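Citrate synthase from Metallosphaera sedula probably catalyses the condensation of oxaloacetate with acetyl-CoA and water to citrate and CoA, a step of the tricarboxylic acid cycle. Local coordinates of one contact, PDB 6ABY (chain A, 2.00 Å), residues E220-F225 and S310-Y315, beside the matching contact of the related citrate synthase from Metallosphaera sedula, PDB 6ABW (chain B, 1.72 Å), residues E236-F241 and S328-Y333. One frame, after least-squares fit of the local backbone (RMSD 0.69 Å); residues are numbered along the deposited sequences.

Structure 1 (6ABY); sequences EALKQF and SGLVFY.
Leu-222 reaches from helix 220-228 onto helix 307-316, joining two helices of the mainly helical citrate synthase fold at a buried contact; Asp-307, a predicted active-site residue, starts the second helix. The segment axes make an angle of 76°. No hydrogen bond joins the segments; apolar side chains make the contact. A chi1 of 173° sends the fork of Leu-222 toward helix 307-316. Its CD2 lies 3.9 Å from the Gly-311 carbonyl O, and Gly-311 has no side chain in the way. Its CD1 meets CD1 of Leu-312 at 3.8 Å. The same CD2 also reaches CB of Tyr-315 at 3.6 Å, beside the start of the ring. One turn on along the same helix as Leu-222, CD2 of Phe-225 lies 4.2 Å from CD2 of Leu-312. The Tyr-315 hydroxyl is hydrogen-bonded to Glu-278, and Phe-225 meets Phe-308 edge-to-face.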
loop_
_atom_site.group_PDB
_atom_site.type_symbol
_atom_site.label_atom_id
_atom_site.label_comp_id
_atom_site.label_asym_id
_atom_site.label_seq_id
_atom_site.Cartn_x
_atom_site.Cartn_y
_atom_site.Cartn_z
ATOM N N GLU A 220 5.023 -21.206 -8.567
ATOM C CA GLU A 220 6.369 -21.644 -9.025
ATOM C C GLU A 220 6.495 -23.172 -8.897
ATOM O O GLU A 220 7.029 -23.781 -9.835
ATOM C CB GLU A 220 7.446 -20.903 -8.236
ATOM C CG GLU A 220 7.580 -19.446 -8.649
ATOM C CD GLU A 220 7.771 -19.337 -10.150
ATOM O OE1 GLU A 220 7.038 -18.570 -10.789
ATOM O OE2 GLU A 220 8.604 -20.090 -10.690
ATOM N N ALA A 221 6.011 -23.765 -7.799
ATOM C CA ALA A 221 6.085 -25.224 -7.562
ATOM C C ALA A 221 5.332 -25.933 -8.689
ATOM O O ALA A 221 5.854 -26.899 -9.257
ATOM C CB ALA A 221 5.551 -25.576 -6.201
ATOM N N LEU A 222 4.154 -25.431 -9.041
ATOM C CA LEU A 222 3.325 -26.049 -10.087
ATOM C C LEU A 222 4.089 -25.938 -11.414
ATOM O O LEU A 222 4.139 -26.950 -12.083
ATOM C CB LEU A 222 1.948 -25.375 -10.144
ATOM C CG LEU A 222 1.066 -25.829 -11.295
ATOM C CD1 LEU A 222 0.809 -27.329 -11.214
ATOM C CD2 LEU A 222 -0.233 -25.057 -11.311
ATOM N N LYS A 223 4.645 -24.763 -11.747
ATOM C CA LYS A 223 5.454 -24.524 -12.980
ATOM C C LYS A 223 6.581 -25.548 -13.045
ATOM O O LYS A 223 6.780 -26.144 -14.101
ATOM C CB LYS A 223 6.064 -23.117 -13.035
ATOM C CG LYS A 223 5.072 -21.976 -13.243
ATOM C CD LYS A 223 4.106 -22.172 -14.407
ATOM C CE LYS A 223 2.672 -21.802 -14.078
ATOM N NZ LYS A 223 2.544 -20.370 -13.710
ATOM N N GLN A 224 7.264 -25.753 -11.926
ATOM C CA GLN A 224 8.327 -26.776 -11.774
ATOM C C GLN A 224 7.755 -28.181 -12.078
ATOM O O GLN A 224 8.410 -28.932 -12.832
ATOM C CB GLN A 224 8.949 -26.573 -10.395
ATOM C CG GLN A 224 9.574 -27.803 -9.756
ATOM C CD GLN A 224 10.022 -27.430 -8.364
ATOM O OE1 GLN A 224 11.033 -26.732 -8.223
ATOM N NE2 GLN A 224 9.239 -27.816 -7.347
ATOM N N PHE A 225 6.581 -28.551 -11.560
ATOM C CA PHE A 225 6.014 -29.907 -11.782
ATOM C C PHE A 225 5.750 -30.097 -13.275
ATOM O O PHE A 225 6.032 -31.199 -13.786
ATOM C CB PHE A 225 4.766 -30.166 -10.941
ATOM C CG PHE A 225 4.946 -29.969 -9.455
ATOM C CD1 PHE A 225 6.151 -30.236 -8.823
ATOM C CD2 PHE A 225 3.891 -29.523 -8.685
ATOM C CE1 PHE A 225 6.306 -30.017 -7.460
ATOM C CE2 PHE A 225 4.036 -29.336 -7.321
ATOM C CZ PHE A 225 5.238 -29.580 -6.710
ATOM N N SER A 310 -0.397 -25.956 -2.748
ATOM C CA SER A 310 -1.534 -25.015 -2.956
ATOM C C SER A 310 -1.770 -24.783 -4.455
ATOM O O SER A 310 -2.943 -24.850 -4.919
ATOM C CB SER A 310 -1.348 -23.703 -2.201
ATOM O OG SER A 310 -0.320 -22.919 -2.770
ATOM N N GLY A 311 -0.716 -24.517 -5.227
ATOM C CA GLY A 311 -0.910 -24.158 -6.636
ATOM C C GLY A 311 -1.569 -25.311 -7.380
ATOM O O GLY A 311 -2.543 -25.089 -8.131
ATOM N N LEU A 312 -1.053 -26.513 -7.159
ATOM C CA LEU A 312 -1.514 -27.750 -7.829
ATOM C C LEU A 312 -2.967 -28.039 -7.435
ATOM O O LEU A 312 -3.751 -28.344 -8.327
ATOM C CB LEU A 312 -0.542 -28.876 -7.464
ATOM C CG LEU A 312 -0.902 -30.255 -8.005
ATOM C CD1 LEU A 312 -1.083 -30.211 -9.517
ATOM C CD2 LEU A 312 0.165 -31.256 -7.607
ATOM N N VAL A 313 -3.352 -27.854 -6.170
ATOM C CA VAL A 313 -4.763 -28.013 -5.719
ATOM C C VAL A 313 -5.679 -27.021 -6.455
ATOM O O VAL A 313 -6.755 -27.427 -6.909
ATOM C CB VAL A 313 -4.875 -27.864 -4.193
ATOM C CG1 VAL A 313 -6.325 -27.750 -3.746
ATOM C CG2 VAL A 313 -4.169 -29.022 -3.499
ATOM N N PHE A 314 -5.313 -25.751 -6.549
ATOM C CA PHE A 314 -6.181 -24.717 -7.185
ATOM C C PHE A 314 -6.310 -25.002 -8.685
ATOM O O PHE A 314 -7.400 -24.865 -9.251
ATOM C CB PHE A 314 -5.648 -23.324 -6.897
ATOM C CG PHE A 314 -5.793 -22.927 -5.452
ATOM C CD1 PHE A 314 -6.995 -23.077 -4.804
ATOM C CD2 PHE A 314 -4.737 -22.350 -4.764
ATOM C CE1 PHE A 314 -7.142 -22.695 -3.483
ATOM C CE2 PHE A 314 -4.893 -21.937 -3.453
ATOM C CZ PHE A 314 -6.089 -22.137 -2.810
ATOM N N TYR A 315 -5.213 -25.392 -9.312
ATOM C CA TYR A 315 -5.165 -25.804 -10.735
ATOM C C TYR A 315 -6.100 -27.002 -10.931
ATOM O O TYR A 315 -6.929 -26.970 -11.856
ATOM C CB TYR A 315 -3.727 -26.100 -11.158
ATOM C CG TYR A 315 -3.569 -26.462 -12.609
ATOM C CD1 TYR A 315 -3.831 -25.536 -13.606
ATOM C CD2 TYR A 315 -3.170 -27.731 -12.994
ATOM C CE1 TYR A 315 -3.684 -25.847 -14.948
ATOM C CE2 TYR A 315 -3.036 -28.072 -14.334
ATOM C CZ TYR A 315 -3.272 -27.119 -15.312
ATOM O OH TYR A 315 -3.146 -27.439 -16.628
#

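Structure 2 (6ABW); sequences EAFKQF and SGVVFY.
Phe-238 spans the gap between segments 236-241 and 328-333 with its aromatic ring. The segment axes make an angle of 73°. No hydrogen bond joins the segments; apolar side chains make the contact. Phe-238 turns its ring toward the other helix with a chi1 of -172°. Its CD1 lies 3.6 Å from the Gly-329 carbonyl C, and Gly-329 has no side chain in the way; a CB there would probably crowd CB of Phe-238. Its CE1 meets CG2 of Val-330 at 4.2 Å. At the far end of the ring, CZ reaches CG of Tyr-333 at 3.6 Å; the two ring planes are inclined by 31°. One turn on along the same helix as Phe-238, CE2 of Phe-241 lies 3.8 Å from CG2 of Val-330. Outside the two segments, Phe-326 meets the Phe-241 ring edge-to-face.

What differs
Both structures pack the two helices through the same four residue pairs, and the side chains of Phe-225(A) and Phe-241(B) keep the same place. The side chain at the first exchanged position lies against Gly-311(A) or Gly-329(B) in each.

At that position, Leu-222(A) stands against Phe-238(B). The CB atoms coincide within the error and the CG atoms fall 0.9 Å apart, so both side chains leave the helix alike. Beyond CG they part: the leucine methyl CD2 has no counterpart in the phenylalanine, whereas CD1 and CE2 of Phe-238(B) occupy places that Leu-222(A) does not fill. A forked aliphatic end is thus replaced by a flat ring, while the touch on Tyr-315(A) or Tyr-333(B) is kept.

Across the gap, Leu-312(A) is exchanged for Val-330(B), a shorter residue. Here the backbone differs slightly, the CA atoms standing 1.1 Å apart and the CB atoms 1.5 Å apart after superposition; the CA atoms of Ala-221(A) and Ala-237(B), on the other helix, are 1.0 Å apart. CG2 of Val-330(B) comes near the place of CG of Leu-312(A), 1.3 Å apart. Both leucine methyls, CD1 and CD2, lack a counterpart, and CG1 of Val-330(B) is extra. The ring of Phe-238(B) thus lies against a valine, where Leu-222(A) lies against a leucine.

Structure 2 (6ABW)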
loop_
_atom_site.group_PDB
_atom_site.type_symbol
_atom_site.label_atom_id
_atom_site.label_comp_id
_atom_site.label_asym_id
_atom_site.label_seq_id
_atom_site.Cartn_x
_atom_site.Cartn_y
_atom_site.Cartn_z
ATOM N N GLU B 236 5.701 -20.615 -9.017
ATOM C CA GLU B 236 7.058 -21.076 -9.282
ATOM C C GLU B 236 7.162 -22.587 -8.881
ATOM O O GLU B 236 7.813 -23.378 -9.583
ATOM C CB GLU B 236 8.095 -20.279 -8.506
ATOM C CG GLU B 236 8.350 -18.900 -9.121
ATOM C CD GLU B 236 8.677 -18.981 -10.628
ATOM O OE1 GLU B 236 7.923 -18.440 -11.490
ATOM O OE2 GLU B 236 9.648 -19.660 -10.961
ATOM N N ALA B 237 6.536 -22.947 -7.779
ATOM C CA ALA B 237 6.564 -24.341 -7.342
ATOM C C ALA B 237 5.849 -25.219 -8.388
ATOM O O ALA B 237 6.344 -26.258 -8.735
ATOM C CB ALA B 237 5.888 -24.496 -6.001
ATOM N N PHE B 238 4.681 -24.798 -8.847
ATOM C CA PHE B 238 3.842 -25.604 -9.717
ATOM C C PHE B 238 4.460 -25.700 -11.133
ATOM O O PHE B 238 4.322 -26.740 -11.777
ATOM C CB PHE B 238 2.483 -25.005 -9.800
ATOM C CG PHE B 238 1.477 -25.850 -10.528
ATOM C CD1 PHE B 238 0.724 -26.811 -9.873
ATOM C CD2 PHE B 238 1.287 -25.667 -11.872
ATOM C CE1 PHE B 238 -0.219 -27.568 -10.560
ATOM C CE2 PHE B 238 0.395 -26.459 -12.553
ATOM C CZ PHE B 238 -0.335 -27.422 -11.907
ATOM N N LYS B 239 5.174 -24.664 -11.541
ATOM C CA LYS B 239 5.871 -24.654 -12.833
ATOM C C LYS B 239 6.934 -25.718 -12.973
ATOM O O LYS B 239 7.133 -26.201 -14.089
ATOM C CB LYS B 239 6.444 -23.285 -13.208
ATOM C CG LYS B 239 5.374 -22.361 -13.766
ATOM C CD LYS B 239 5.905 -20.923 -13.834
ATOM C CE LYS B 239 4.799 -20.025 -14.342
ATOM N NZ LYS B 239 5.210 -18.599 -14.183
ATOM N N GLN B 240 7.506 -26.152 -11.850
ATOM C CA GLN B 240 8.331 -27.347 -11.836
ATOM C C GLN B 240 7.586 -28.581 -12.332
ATOM O O GLN B 240 8.111 -29.326 -13.176
ATOM C CB GLN B 240 8.845 -27.642 -10.437
ATOM C CG GLN B 240 9.693 -26.526 -9.889
ATOM C CD GLN B 240 10.062 -26.789 -8.429
ATOM O OE1 GLN B 240 11.253 -26.716 -8.081
ATOM N NE2 GLN B 240 9.039 -27.024 -7.556
ATOM N N PHE B 241 6.356 -28.764 -11.907
ATOM C CA PHE B 241 5.544 -29.915 -12.297
ATOM C C PHE B 241 5.182 -29.853 -13.778
ATOM O O PHE B 241 5.159 -30.867 -14.492
ATOM C CB PHE B 241 4.270 -30.091 -11.478
ATOM C CG PHE B 241 4.413 -29.841 -9.989
ATOM C CD1 PHE B 241 5.589 -30.187 -9.288
ATOM C CD2 PHE B 241 3.407 -29.223 -9.287
ATOM C CE1 PHE B 241 5.732 -29.912 -7.935
ATOM C CE2 PHE B 241 3.524 -28.959 -7.935
ATOM C CZ PHE B 241 4.681 -29.299 -7.235
ATOM N N SER B 328 -0.329 -26.005 -2.970
ATOM C CA SER B 328 -1.502 -25.117 -3.128
ATOM C C SER B 328 -1.888 -24.992 -4.600
ATOM O O SER B 328 -3.083 -25.059 -4.959
ATOM C CB SER B 328 -1.200 -23.743 -2.488
ATOM O OG SER B 328 -0.075 -23.107 -3.108
ATOM N N GLY B 329 -0.892 -24.864 -5.480
ATOM C CA GLY B 329 -1.092 -24.846 -6.882
ATOM C C GLY B 329 -1.808 -26.073 -7.415
ATOM O O GLY B 329 -2.691 -25.994 -8.289
ATOM N N VAL B 330 -1.438 -27.245 -6.924
ATOM C CA VAL B 330 -2.134 -28.465 -7.265
ATOM C C VAL B 330 -3.627 -28.375 -6.947
ATOM O O VAL B 330 -4.434 -28.768 -7.767
ATOM C CB VAL B 330 -1.505 -29.726 -6.632
ATOM C CG1 VAL B 330 -2.291 -30.987 -7.076
ATOM C CG2 VAL B 330 -0.054 -29.829 -7.078
ATOM N N VAL B 331 -4.004 -27.881 -5.784
ATOM C CA VAL B 331 -5.399 -27.655 -5.413
ATOM C C VAL B 331 -6.048 -26.668 -6.377
ATOM O O VAL B 331 -7.111 -26.950 -6.967
ATOM C CB VAL B 331 -5.528 -27.177 -3.961
ATOM C CG1 VAL B 331 -6.939 -26.795 -3.629
ATOM C CG2 VAL B 331 -5.104 -28.275 -2.988
ATOM N N PHE B 332 -5.410 -25.532 -6.595
ATOM C CA PHE B 332 -6.035 -24.524 -7.458
ATOM C C PHE B 332 -6.218 -24.993 -8.899
ATOM O O PHE B 332 -7.298 -24.789 -9.535
ATOM C CB PHE B 332 -5.226 -23.220 -7.446
ATOM C CG PHE B 332 -5.092 -22.564 -6.107
ATOM C CD1 PHE B 332 -6.135 -22.495 -5.191
ATOM C CD2 PHE B 332 -3.846 -21.938 -5.789
ATOM C CE1 PHE B 332 -5.981 -21.857 -3.996
ATOM C CE2 PHE B 332 -3.745 -21.288 -4.555
ATOM C CZ PHE B 332 -4.843 -21.239 -3.738
ATOM N N TYR B 333 -5.216 -25.671 -9.401
ATOM C CA TYR B 333 -5.293 -26.250 -10.756
ATOM C C TYR B 333 -6.417 -27.272 -10.866
ATOM O O TYR B 333 -7.182 -27.222 -11.836
ATOM C CB TYR B 333 -3.958 -26.911 -11.120
ATOM C CG TYR B 333 -3.866 -27.228 -12.574
ATOM C CD1 TYR B 333 -3.509 -26.269 -13.487
ATOM C CD2 TYR B 333 -4.228 -28.496 -13.038
ATOM C CE1 TYR B 333 -3.410 -26.592 -14.841
ATOM C CE2 TYR B 333 -4.167 -28.815 -14.374
ATOM C CZ TYR B 333 -3.772 -27.868 -15.264
ATOM O OH TYR B 333 -3.701 -28.229 -16.591
#